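Local atomic coordinates of abhydrolase domain-containing protein (Exiguobacterium antarcticum, PDB entry 5H3H), a protein that probably hydrolyses carboxylic ester bonds as an alpha/beta-hydrolase esterase, with a related perhydrolase activity also likely. Residues G121-V126 and I194-E199; I13-I18 and Q83-T88; E226-M231 and S238-F243; D143-D148 and P154-G159. All blocks are in the same frame, centred on the assembly; numbering follows the deposited sequence.

Contact 1 (G121-V126 and I194-E199)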
loop_
_atom_site.group_PDB
_atom_site.type_symbol
_atom_site.label_atom_id
_atom_site.label_comp_id
_atom_site.label_asym_id
_atom_site.label_seq_id
_atom_site.Cartn_x
_atom_site.Cartn_y
_atom_site.Cartn_z
ATOM N N GLY B 121 10.462 -4.427 20.955
ATOM C CA GLY B 121 9.444 -4.600 21.970
ATOM C C GLY B 121 8.032 -4.313 21.475
ATOM O O GLY B 121 7.215 -3.807 22.201
ATOM N N ALA B 122 7.732 -4.581 20.200
ATOM C CA ALA B 122 6.546 -4.046 19.570
ATOM C C ALA B 122 5.227 -4.617 20.128
ATOM O O ALA B 122 5.127 -5.816 20.442
ATOM C CB ALA B 122 6.602 -4.278 18.064
ATOM N N ALA B 123 4.229 -3.746 20.180
ATOM C CA ALA B 123 2.853 -4.096 20.527
ATOM C C ALA B 123 2.142 -4.666 19.304
ATOM O O ALA B 123 1.224 -4.088 18.734
ATOM C CB ALA B 123 2.127 -2.892 21.066
ATOM N N ALA B 124 2.574 -5.835 18.903
ATOM C CA ALA B 124 2.063 -6.437 17.656
ATOM C C ALA B 124 2.285 -7.930 17.662
ATOM O O ALA B 124 3.224 -8.374 18.293
ATOM C CB ALA B 124 2.705 -5.820 16.426
ATOM N N PRO B 125 1.427 -8.679 16.958
ATOM C CA PRO B 125 0.269 -8.133 16.160
ATOM C C PRO B 125 -0.944 -7.602 16.910
ATOM O O PRO B 125 -1.807 -6.928 16.290
ATOM C CB PRO B 125 -0.192 -9.349 15.310
ATOM C CG PRO B 125 0.531 -10.532 15.875
ATOM C CD PRO B 125 1.841 -9.992 16.433
ATOM N N VAL B 126 -1.032 -7.913 18.203
ATOM C CA VAL B 126 -2.084 -7.423 19.045
ATOM C C VAL B 126 -1.446 -7.253 20.393
ATOM O O VAL B 126 -0.612 -8.037 20.812
ATOM C CB VAL B 126 -3.262 -8.401 19.223
ATOM C CG1 VAL B 126 -4.554 -7.633 19.488
ATOM C CG2 VAL B 126 -3.438 -9.340 18.044
ATOM N N ILE B 194 -6.806 3.089 24.211
ATOM C CA ILE B 194 -7.982 2.478 23.559
ATOM C C ILE B 194 -7.574 1.765 22.238
ATOM O O ILE B 194 -8.028 0.669 21.964
ATOM C CB ILE B 194 -9.103 3.527 23.361
ATOM C CG1 ILE B 194 -9.726 3.834 24.720
ATOM C CG2 ILE B 194 -10.147 3.124 22.284
ATOM C CD1 ILE B 194 -10.814 4.895 24.677
ATOM N N ALA B 195 -6.725 2.405 21.445
ATOM C CA ALA B 195 -6.161 1.793 20.246
ATOM C C ALA B 195 -5.291 0.591 20.633
ATOM O O ALA B 195 -5.383 -0.488 20.009
ATOM C CB ALA B 195 -5.370 2.830 19.478
ATOM N N LEU B 196 -4.466 0.740 21.670
ATOM C CA LEU B 196 -3.721 -0.429 22.181
ATOM C C LEU B 196 -4.667 -1.561 22.529
ATOM O O LEU B 196 -4.407 -2.731 22.206
ATOM C CB LEU B 196 -2.786 -0.135 23.363
ATOM C CG LEU B 196 -1.453 0.515 22.994
ATOM C CD1 LEU B 196 -0.919 1.296 24.185
ATOM C CD2 LEU B 196 -0.429 -0.479 22.476
ATOM N N ARG B 197 -5.804 -1.228 23.130
ATOM C CA ARG B 197 -6.653 -2.287 23.546
ATOM C C ARG B 197 -7.229 -3.028 22.345
ATOM O O ARG B 197 -7.313 -4.247 22.367
ATOM C CB ARG B 197 -7.730 -1.787 24.528
ATOM C CG ARG B 197 -9.031 -1.234 24.048
ATOM C CD ARG B 197 -10.216 -1.862 24.829
ATOM N NE ARG B 197 -10.844 -0.900 25.702
ATOM C CZ ARG B 197 -11.669 0.078 25.328
ATOM N NH1 ARG B 197 -12.001 0.287 24.053
ATOM N NH2 ARG B 197 -12.149 0.866 26.264
ATOM N N ASP B 198 -7.569 -2.282 21.299
ATOM C CA ASP B 198 -8.501 -2.772 20.274
ATOM C C ASP B 198 -7.861 -3.166 18.951
ATOM O O ASP B 198 -8.453 -3.957 18.227
ATOM C CB ASP B 198 -9.553 -1.725 19.954
ATOM C CG ASP B 198 -10.571 -1.522 21.062
ATOM O OD1 ASP B 198 -10.712 -2.334 22.014
ATOM O OD2 ASP B 198 -11.253 -0.496 20.991
ATOM N N GLU B 199 -6.693 -2.634 18.618
ATOM C CA GLU B 199 -6.103 -2.815 17.294
ATOM C C GLU B 199 -5.552 -4.232 17.136
ATOM O O GLU B 199 -5.061 -4.818 18.081
ATOM C CB GLU B 199 -4.995 -1.792 17.031
ATOM C CG GLU B 199 -5.448 -0.356 16.915
ATOM C CD GLU B 199 -5.780 0.093 15.506
ATOM O OE1 GLU B 199 -5.639 -0.685 14.541
ATOM O OE2 GLU B 199 -6.180 1.243 15.341
#

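Contact 2 (I13-I18 and Q83-T88)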
loop_
_atom_site.group_PDB
_atom_site.type_symbol
_atom_site.label_atom_id
_atom_site.label_comp_id
_atom_site.label_asym_id
_atom_site.label_seq_id
_atom_site.Cartn_x
_atom_site.Cartn_y
_atom_site.Cartn_z
ATOM N N ILE B 13 2.380 18.066 13.703
ATOM C CA ILE B 13 3.197 16.956 14.230
ATOM C C ILE B 13 4.617 17.446 14.389
ATOM O O ILE B 13 5.243 17.823 13.412
ATOM C CB ILE B 13 3.195 15.718 13.262
ATOM C CG1 ILE B 13 1.787 15.242 12.950
ATOM C CG2 ILE B 13 4.004 14.558 13.837
ATOM C CD1 ILE B 13 0.963 14.876 14.170
ATOM N N TYR B 14 5.163 17.399 15.603
ATOM C CA TYR B 14 6.543 17.791 15.834
ATOM C C TYR B 14 7.452 16.676 15.370
ATOM O O TYR B 14 7.170 15.514 15.627
ATOM C CB TYR B 14 6.795 18.056 17.311
ATOM C CG TYR B 14 8.196 18.476 17.582
ATOM C CD1 TYR B 14 8.622 19.735 17.230
ATOM C CD2 TYR B 14 9.117 17.592 18.139
ATOM C CE1 TYR B 14 9.920 20.127 17.451
ATOM C CE2 TYR B 14 10.425 17.961 18.363
ATOM C CZ TYR B 14 10.827 19.243 18.003
ATOM O OH TYR B 14 12.113 19.693 18.214
ATOM N N VAL B 15 8.549 17.035 14.716
ATOM C CA VAL B 15 9.577 16.092 14.323
ATOM C C VAL B 15 10.958 16.663 14.661
ATOM O O VAL B 15 11.299 17.790 14.260
ATOM C CB VAL B 15 9.540 15.835 12.795
ATOM C CG1 VAL B 15 10.571 14.770 12.439
ATOM C CG2 VAL B 15 8.176 15.399 12.349
ATOM N N GLU B 16 11.765 15.886 15.393
ATOM C CA GLU B 16 13.120 16.217 15.680
ATOM C C GLU B 16 13.940 15.662 14.477
ATOM O O GLU B 16 14.205 14.459 14.342
ATOM C CB GLU B 16 13.544 15.570 17.022
ATOM C CG GLU B 16 14.863 16.050 17.596
ATOM C CD GLU B 16 14.822 17.395 18.357
ATOM O OE1 GLU B 16 13.728 17.877 18.697
ATOM O OE2 GLU B 16 15.918 17.966 18.652
ATOM N N ASP B 17 14.315 16.555 13.581
ATOM C CA ASP B 17 14.978 16.152 12.345
ATOM C C ASP B 17 16.430 16.660 12.464
ATOM O O ASP B 17 16.668 17.870 12.492
ATOM C CB ASP B 17 14.216 16.727 11.153
ATOM C CG ASP B 17 14.945 16.482 9.784
ATOM O OD1 ASP B 17 15.940 15.726 9.741
ATOM O OD2 ASP B 17 14.505 17.047 8.736
ATOM N N ILE B 18 17.378 15.740 12.591
ATOM C CA ILE B 18 18.779 16.062 12.945
ATOM C C ILE B 18 19.783 15.215 12.131
ATOM O O ILE B 18 19.640 13.959 12.075
ATOM C CB ILE B 18 19.076 15.721 14.428
ATOM C CG1 ILE B 18 18.107 16.413 15.351
ATOM C CG2 ILE B 18 20.459 16.203 14.798
ATOM C CD1 ILE B 18 18.234 15.986 16.819
ATOM N N GLN B 83 6.444 11.863 3.498
ATOM C CA GLN B 83 6.097 12.552 2.223
ATOM C C GLN B 83 6.513 14.008 2.248
ATOM O O GLN B 83 7.216 14.455 1.335
ATOM C CB GLN B 83 4.597 12.440 1.901
ATOM C CG GLN B 83 4.235 11.115 1.270
ATOM C CD GLN B 83 2.857 11.102 0.633
ATOM O OE1 GLN B 83 2.026 11.995 0.858
ATOM N NE2 GLN B 83 2.604 10.072 -0.173
ATOM N N GLN B 84 6.150 14.744 3.298
ATOM C CA GLN B 84 6.559 16.196 3.428
ATOM C C GLN B 84 8.039 16.453 3.674
ATOM O O GLN B 84 8.559 17.495 3.284
ATOM C CB GLN B 84 5.756 16.904 4.515
ATOM C CG GLN B 84 4.299 16.913 4.142
ATOM C CD GLN B 84 3.385 17.425 5.215
ATOM O OE1 GLN B 84 2.295 16.879 5.377
ATOM N NE2 GLN B 84 3.783 18.496 5.912
ATOM N N LEU B 85 8.754 15.540 4.335
ATOM C CA LEU B 85 10.208 15.699 4.451
ATOM C C LEU B 85 10.918 15.010 3.259
ATOM O O LEU B 85 12.144 15.060 3.171
ATOM C CB LEU B 85 10.733 15.102 5.757
ATOM C CG LEU B 85 10.304 15.764 7.078
ATOM C CD1 LEU B 85 10.920 14.955 8.217
ATOM C CD2 LEU B 85 10.752 17.220 7.165
ATOM N N LYS B 86 10.160 14.356 2.379
ATOM C CA LYS B 86 10.679 13.811 1.100
ATOM C C LYS B 86 11.823 12.821 1.338
ATOM O O LYS B 86 12.903 12.930 0.769
ATOM C CB LYS B 86 11.084 14.961 0.153
ATOM C CG LYS B 86 9.890 15.761 -0.393
ATOM C CD LYS B 86 9.389 15.190 -1.725
ATOM C CE LYS B 86 7.936 15.533 -2.008
ATOM N NZ LYS B 86 6.997 14.605 -1.295
ATOM N N LEU B 87 11.557 11.874 2.252
ATOM C CA LEU B 87 12.519 10.897 2.639
ATOM C C LEU B 87 12.329 9.667 1.770
ATOM O O LEU B 87 11.210 9.281 1.458
ATOM C CB LEU B 87 12.292 10.501 4.114
ATOM C CG LEU B 87 12.375 11.558 5.206
ATOM C CD1 LEU B 87 12.139 10.852 6.562
ATOM C CD2 LEU B 87 13.732 12.237 5.151
ATOM N N THR B 88 13.427 9.032 1.420
ATOM C CA THR B 88 13.431 7.624 0.898
ATOM C C THR B 88 14.552 6.789 1.499
ATOM O O THR B 88 15.400 7.302 2.255
ATOM C CB THR B 88 13.619 7.580 -0.638
ATOM O OG1 THR B 88 14.813 8.295 -0.990
ATOM C CG2 THR B 88 12.436 8.191 -1.389
#

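Contact 3 (E226-M231 and S238-F243)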
loop_
_atom_site.group_PDB
_atom_site.type_symbol
_atom_site.label_atom_id
_atom_site.label_comp_id
_atom_site.label_asym_id
_atom_site.label_seq_id
_atom_site.Cartn_x
_atom_site.Cartn_y
_atom_site.Cartn_z
ATOM N N GLU B 226 6.407 -13.650 23.838
ATOM C CA GLU B 226 5.581 -14.403 22.899
ATOM C C GLU B 226 5.117 -13.567 21.668
ATOM O O GLU B 226 5.017 -14.112 20.540
ATOM C CB GLU B 226 4.393 -15.073 23.582
ATOM C CG GLU B 226 4.789 -16.226 24.503
ATOM C CD GLU B 226 4.934 -15.852 25.968
ATOM O OE1 GLU B 226 5.222 -14.672 26.303
ATOM O OE2 GLU B 226 4.743 -16.766 26.802
ATOM N N PHE B 227 4.850 -12.273 21.865
ATOM C CA PHE B 227 4.539 -11.389 20.690
ATOM C C PHE B 227 5.661 -11.475 19.643
ATOM O O PHE B 227 5.398 -11.520 18.422
ATOM C CB PHE B 227 4.457 -9.924 21.097
ATOM C CG PHE B 227 3.221 -9.504 21.884
ATOM C CD1 PHE B 227 2.300 -10.402 22.405
ATOM C CD2 PHE B 227 3.054 -8.148 22.170
ATOM C CE1 PHE B 227 1.219 -9.956 23.155
ATOM C CE2 PHE B 227 1.957 -7.684 22.917
ATOM C CZ PHE B 227 1.038 -8.601 23.418
ATOM N N ALA B 228 6.917 -11.500 20.105
ATOM C CA ALA B 228 8.071 -11.562 19.202
ATOM C C ALA B 228 8.108 -12.853 18.404
ATOM O O ALA B 228 8.367 -12.846 17.228
ATOM C CB ALA B 228 9.387 -11.389 19.952
ATOM N N GLU B 229 7.851 -13.975 19.071
ATOM C CA GLU B 229 7.730 -15.254 18.371
ATOM C C GLU B 229 6.670 -15.206 17.276
ATOM O O GLU B 229 6.864 -15.708 16.181
ATOM C CB GLU B 229 7.479 -16.377 19.397
ATOM C CG GLU B 229 8.754 -16.703 20.174
ATOM C CD GLU B 229 8.588 -17.640 21.383
ATOM O OE1 GLU B 229 7.451 -17.867 21.852
ATOM O OE2 GLU B 229 9.622 -18.124 21.886
ATOM N N VAL B 230 5.555 -14.576 17.554
ATOM C CA VAL B 230 4.476 -14.508 16.590
ATOM C C VAL B 230 4.890 -13.654 15.382
ATOM O O VAL B 230 4.692 -14.050 14.215
ATOM C CB VAL B 230 3.185 -14.044 17.234
ATOM C CG1 VAL B 230 2.124 -13.680 16.188
ATOM C CG2 VAL B 230 2.654 -15.160 18.126
ATOM N N MET B 231 5.537 -12.540 15.662
ATOM C CA MET B 231 5.976 -11.660 14.595
ATOM C C MET B 231 6.993 -12.312 13.699
ATOM O O MET B 231 6.906 -12.146 12.495
ATOM C CB MET B 231 6.547 -10.372 15.149
ATOM C CG MET B 231 5.491 -9.419 15.626
ATOM S SD MET B 231 6.193 -7.839 16.239
ATOM C CE MET B 231 6.878 -8.294 17.836
ATOM N N SER B 238 12.002 -11.893 8.378
ATOM C CA SER B 238 12.416 -11.260 9.651
ATOM C C SER B 238 13.529 -12.005 10.421
ATOM O O SER B 238 13.493 -13.231 10.516
ATOM C CB SER B 238 11.212 -11.077 10.583
ATOM O OG SER B 238 10.617 -12.312 10.978
ATOM N N ARG B 239 14.501 -11.268 10.953
ATOM C CA ARG B 239 15.470 -11.789 11.937
ATOM C C ARG B 239 15.002 -11.467 13.345
ATOM O O ARG B 239 14.304 -10.491 13.553
ATOM C CB ARG B 239 16.837 -11.162 11.748
ATOM C CG ARG B 239 17.383 -11.307 10.326
ATOM C CD ARG B 239 18.832 -10.841 10.188
ATOM N NE ARG B 239 19.524 -11.579 9.119
ATOM C CZ ARG B 239 19.457 -11.315 7.808
ATOM N NH1 ARG B 239 18.729 -10.294 7.351
ATOM N NH2 ARG B 239 20.130 -12.082 6.937
ATOM N N LEU B 240 15.411 -12.264 14.315
ATOM C CA LEU B 240 15.034 -12.018 15.717
ATOM C C LEU B 240 16.279 -11.927 16.569
ATOM O O LEU B 240 17.051 -12.881 16.608
ATOM C CB LEU B 240 14.186 -13.173 16.225
ATOM C CG LEU B 240 13.933 -13.232 17.737
ATOM C CD1 LEU B 240 13.187 -11.962 18.162
ATOM C CD2 LEU B 240 13.170 -14.495 18.123
ATOM N N GLU B 241 16.479 -10.796 17.261
ATOM C CA GLU B 241 17.522 -10.690 18.284
ATOM C C GLU B 241 16.912 -10.568 19.686
ATOM O O GLU B 241 16.273 -9.579 20.003
ATOM C CB GLU B 241 18.468 -9.510 18.031
ATOM C CG GLU B 241 19.754 -9.879 17.257
ATOM C CD GLU B 241 20.853 -10.647 18.033
ATOM O OE1 GLU B 241 21.125 -10.382 19.232
ATOM O OE2 GLU B 241 21.495 -11.513 17.411
ATOM N N VAL B 242 17.193 -11.551 20.532
ATOM C CA VAL B 242 16.612 -11.679 21.850
ATOM C C VAL B 242 17.534 -10.913 22.793
ATOM O O VAL B 242 18.736 -11.140 22.839
ATOM C CB VAL B 242 16.540 -13.170 22.268
ATOM C CG1 VAL B 242 15.887 -13.358 23.641
ATOM C CG2 VAL B 242 15.775 -13.995 21.217
ATOM N N PHE B 243 16.937 -10.079 23.619
ATOM C CA PHE B 243 17.644 -9.347 24.617
ATOM C C PHE B 243 17.429 -10.100 25.921
ATOM O O PHE B 243 16.370 -10.027 26.520
ATOM C CB PHE B 243 17.207 -7.870 24.603
ATOM C CG PHE B 243 17.831 -7.118 23.447
ATOM C CD1 PHE B 243 17.419 -7.365 22.146
ATOM C CD2 PHE B 243 18.883 -6.280 23.644
ATOM C CE1 PHE B 243 18.023 -6.737 21.059
ATOM C CE2 PHE B 243 19.506 -5.658 22.569
ATOM C CZ PHE B 243 19.047 -5.870 21.274
#

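Contact 4 (D143-D148 and P154-G159)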
loop_
_atom_site.group_PDB
_atom_site.type_symbol
_atom_site.label_atom_id
_atom_site.label_comp_id
_atom_site.label_asym_id
_atom_site.label_seq_id
_atom_site.Cartn_x
_atom_site.Cartn_y
_atom_site.Cartn_z
ATOM N N ASP B 143 -8.263 -1.348 30.163
ATOM C CA ASP B 143 -9.308 -0.526 30.793
ATOM C C ASP B 143 -8.935 -0.078 32.209
ATOM O O ASP B 143 -9.156 1.072 32.537
ATOM C CB ASP B 143 -10.665 -1.239 30.808
ATOM C CG ASP B 143 -11.313 -1.317 29.420
ATOM O OD1 ASP B 143 -11.182 -0.359 28.607
ATOM O OD2 ASP B 143 -11.990 -2.337 29.149
ATOM N N ALA B 144 -8.302 -0.958 32.978
ATOM C CA ALA B 144 -7.770 -0.618 34.298
ATOM C C ALA B 144 -6.744 0.522 34.242
ATOM O O ALA B 144 -6.806 1.435 35.061
ATOM C CB ALA B 144 -7.147 -1.833 34.982
ATOM N N LEU B 145 -5.809 0.473 33.284
ATOM C CA LEU B 145 -4.891 1.585 33.078
ATOM C C LEU B 145 -5.562 2.887 32.674
ATOM O O LEU B 145 -5.179 3.988 33.148
ATOM C CB LEU B 145 -3.842 1.235 32.021
ATOM C CG LEU B 145 -2.718 0.303 32.406
ATOM C CD1 LEU B 145 -1.832 0.076 31.202
ATOM C CD2 LEU B 145 -1.901 0.799 33.565
ATOM N N ILE B 146 -6.540 2.782 31.785
ATOM C CA ILE B 146 -7.293 3.944 31.349
ATOM C C ILE B 146 -8.043 4.604 32.535
ATOM O O ILE B 146 -8.017 5.830 32.707
ATOM C CB ILE B 146 -8.240 3.565 30.227
ATOM C CG1 ILE B 146 -7.444 3.183 28.949
ATOM C CG2 ILE B 146 -9.199 4.697 29.907
ATOM C CD1 ILE B 146 -8.220 2.253 28.056
ATOM N N GLU B 147 -8.610 3.766 33.380
ATOM C CA GLU B 147 -9.376 4.215 34.556
ATOM C C GLU B 147 -8.461 4.949 35.490
ATOM O O GLU B 147 -8.814 6.023 35.942
ATOM C CB GLU B 147 -10.070 3.041 35.277
ATOM C CG GLU B 147 -9.596 2.650 36.703
ATOM C CD GLU B 147 -9.731 1.164 36.926
ATOM O OE1 GLU B 147 -8.716 0.562 37.333
ATOM O OE2 GLU B 147 -10.831 0.597 36.645
ATOM N N ASP B 148 -7.284 4.366 35.726
ATOM C CA ASP B 148 -6.226 4.971 36.548
ATOM C C ASP B 148 -5.727 6.313 35.957
ATOM O O ASP B 148 -5.569 7.278 36.704
ATOM C CB ASP B 148 -5.083 3.987 36.737
ATOM C CG ASP B 148 -5.447 2.834 37.680
ATOM O OD1 ASP B 148 -6.494 2.957 38.369
ATOM O OD2 ASP B 148 -4.697 1.824 37.719
ATOM N N PRO B 154 0.029 10.678 36.985
ATOM C CA PRO B 154 1.430 10.398 37.373
ATOM C C PRO B 154 1.614 9.116 38.192
ATOM O O PRO B 154 2.654 8.441 38.053
ATOM C CB PRO B 154 1.823 11.630 38.188
ATOM C CG PRO B 154 0.878 12.666 37.786
ATOM C CD PRO B 154 -0.388 12.038 37.302
ATOM N N SER B 155 0.624 8.772 39.039
ATOM C CA SER B 155 0.719 7.474 39.836
ATOM C C SER B 155 0.634 6.221 38.952
ATOM O O SER B 155 1.408 5.257 39.136
ATOM C CB SER B 155 -0.311 7.423 40.950
ATOM O OG SER B 155 -0.037 8.454 41.884
ATOM N N MET B 156 -0.265 6.297 37.968
ATOM C CA MET B 156 -0.420 5.302 36.880
ATOM C C MET B 156 0.920 5.080 36.236
ATOM O O MET B 156 1.373 3.923 36.074
ATOM C CB MET B 156 -1.455 5.774 35.841
ATOM C CG MET B 156 -1.751 4.742 34.779
ATOM S SD MET B 156 -0.530 4.642 33.472
ATOM C CE MET B 156 -0.897 6.160 32.563
ATOM N N LEU B 157 1.548 6.187 35.839
ATOM C CA LEU B 157 2.883 6.146 35.206
ATOM C C LEU B 157 3.981 5.539 36.061
ATOM O O LEU B 157 4.807 4.833 35.560
ATOM C CB LEU B 157 3.285 7.571 34.728
ATOM C CG LEU B 157 2.457 8.137 33.569
ATOM C CD1 LEU B 157 2.825 9.576 33.324
ATOM C CD2 LEU B 157 2.646 7.358 32.259
ATOM N N LYS B 158 4.080 5.920 37.318
ATOM C CA LYS B 158 5.083 5.326 38.228
ATOM C C LYS B 158 4.898 3.783 38.268
ATOM O O LYS B 158 5.860 3.009 38.146
ATOM C CB LYS B 158 4.954 5.948 39.611
ATOM C CG LYS B 158 5.993 5.472 40.621
ATOM C CD LYS B 158 5.674 6.148 41.975
ATOM C CE LYS B 158 6.210 5.371 43.171
ATOM N NZ LYS B 158 7.684 5.324 43.104
ATOM N N GLY B 159 3.648 3.363 38.314
ATOM C CA GLY B 159 3.308 1.961 38.263
ATOM C C GLY B 159 3.720 1.299 36.993
ATOM O O GLY B 159 4.246 0.216 37.017
#

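Contact 1 (G121-V126 and I194-E199)
With chi1 at -79°, Leu196 sets its CG anti to the carbonyl carbon and sends a methyl off the helix toward Ala123: CD2 meets Ala123 CB at 3.8 Å. Ala123 points toward it from the centre of an inverse gamma turn, whose weak bond joins Ala124 N to Ala122 O at 3.0 Å. The second touch lies where the helix ends. Val126 has CG1 anti to its own N (chi1 -152°), which brings that methyl within 3.2 Å of Glu199 O, a close carbon-to-oxygen approach. Glu199 offers its backbone here; its side chain leads elsewhere, OE2 accepting from Tyr71 N.

The apolar half borders the ligand pocket, probably the active site. Leu196 lines that pocket, its side chain about 4 Å from the bound ethaneperoxoic acid, and Ala123 makes a backbone hydrogen bond with Ser96, the probable nucleophile.

The loop 121-126, bent by a cis peptide before Pro125, follows strand 114-120. The contact ties the C-terminal end of that strand to the end of helix 186-198, one wall of the pocket. Helix 225-234 packs against Ala122, Ala124 and Pro125, while helix 71-85 reaches Ala195 and Leu196 through Tyr71.

Contact 2 (I13-I18 and Q83-T88)
Leu85 pushes its two methyls out from the last turn of its helix toward the strand, where Val15 and Asp17 receive them. Its CG stands anti to the carbonyl carbon, and a chi2 of 178° sets CD1 anti to CA, which makes it the branch that reaches Val15; CD2 turns toward Asp17. CD1 meets Val15 CG1 at 4.2 Å, an ordinary van der Waals touch. Asp17 comes from the opposite direction. Its CG lies anti to the backbone N (chi1 174°), which stretches the carboxylate out from the strand until OD2 sits 4.1 Å from Leu85 CD2, with Leu85 CD1 almost equally near.

That oxygen has a stronger partner outside the two segments, since OD2 forms a salt bridge with Arg50 of strand 50-54. Ile52 of the same strand packs against both Val15 and Asp17.

The chain leaves helical geometry at Lys86, whose positive phi fits a Schellman motif. Lys86 also folds its side chain back, and NZ gives a hydrogen bond of 2.6 Å to Gln83 O, reaching it from above the carbonyl plane. On the strand, the neighbours of Val15 and Asp17 face the other way: Tyr14 OH donates to Glu16 OE1 over a very short 2.5 Å, in the plane of the ring.

Chemically the contact is mixed. One leucine serves as apolar partner to a valine and as cover beside a buried aspartate, whose charge is probably kept by the nearby arginine; methyl neighbours of low polarity would be expected to strengthen that pairing.

Contact 3 (E226-M231 and S238-F243)
Leu240 reaches from the edge strand toward Ala228 on the helix that crosses over it, and its side chain can be followed outward. CB leaves the strand in the direction of the helix but touches nothing on it. CG stands anti to the backbone N (chi1 168°), which prolongs that line, yet it is still 5.4 Å from Ala228 CB. The branches then part. CD1, turned by a chi2 of 61°, makes the contact, meeting Ala228 CB at 4.2 Å; CD2, anti to CA, stays 5.2 Å from Ala228 CB and makes no contact. One methyl thus carries the apolar touch, and the small alanine side chain is what it lands on.

At the start of the strand, Ser238 points the same way. Its OG lies 4.0 Å from Met231 O, too far to bond, and is satisfied instead by Ile235 O in the turn between helix and strand.

The three elements form a beta-alpha-beta crossover: strand 211-217, helix 225-234, and strand 239-243, the last strand at this edge of the sheet. Leu240 also packs on Ile214 and Ala228 on His216, so both ends of the contact rest on strand 211-217. The next strand inward is 114-120.

Contact 4 (D143-D148 and P154-G159)
Met156 and Leu145 cross at about a right angle between two neighbouring helices. Met156 CB points toward the other helix, and an anti chi1 (-174°) carries CG on to it, between Leu145 and Asp148: CG lies 3.9 Å from Leu145 O and 3.9 Å from Asp148 CB. The chain then bends at chi2 (-80°), which turns SD across the end of Leu145, 4.1 Å from its CD2, and it bends again at chi3.

Leu145 has its CG anti to the carbonyl carbon. Its first bond does not aim at the partner helix, but the end of the side chain swings nearer, and CD2 is the branch that meets both the sulfur and CG of Met156. Asp148, one turn on, approaches differently: it is the methylene that packs, with its CB 4.1 Å from Met156 CB, whereas the carboxylate makes no contact with 154-159.

The two helices, 139-149 and 153-164, are consecutive and joined by a tight connection. They belong to the helical insertion between strands 114-120 and 211-217 that forms the cap in many alpha/beta hydrolases. Behind them, Ile146 rests on helix 186-198 and Leu157 on helix 171-182. Met156 itself touches Trp30, a residue of the ligand pocket.

The chemistry is mainly dispersive, with one carbonyl oxygen facing a methylene and no polar bond between the segments. Extended at first and then bent, a single methionine touches both Leu145 and Asp148, and the aspartate's charged end is left out of the contact.

From the N terminus, contact 2 comes first: strand 12-18 waits about 65 residues until the end of helix 71-85 returns to it, fastening the outer, N-terminal part of the sheet. Contact 1 then opens after strand 114-120 and closes at helix 186-198, and contact 4 is nested inside this loop, between two successive helices of the probable cap. The two meet directly through the Arg197-Asp143 salt bridge. Contact 3 follows in series at the opposite edge of the sheet, closing a short turn of about seven residues between helix 225-234 and strand 239-243; Phe227 and Val230 there pack against residues 122-126. Contacts 1, 3 and 4 thus run from edge strand to cap, while contact 2 stays apart.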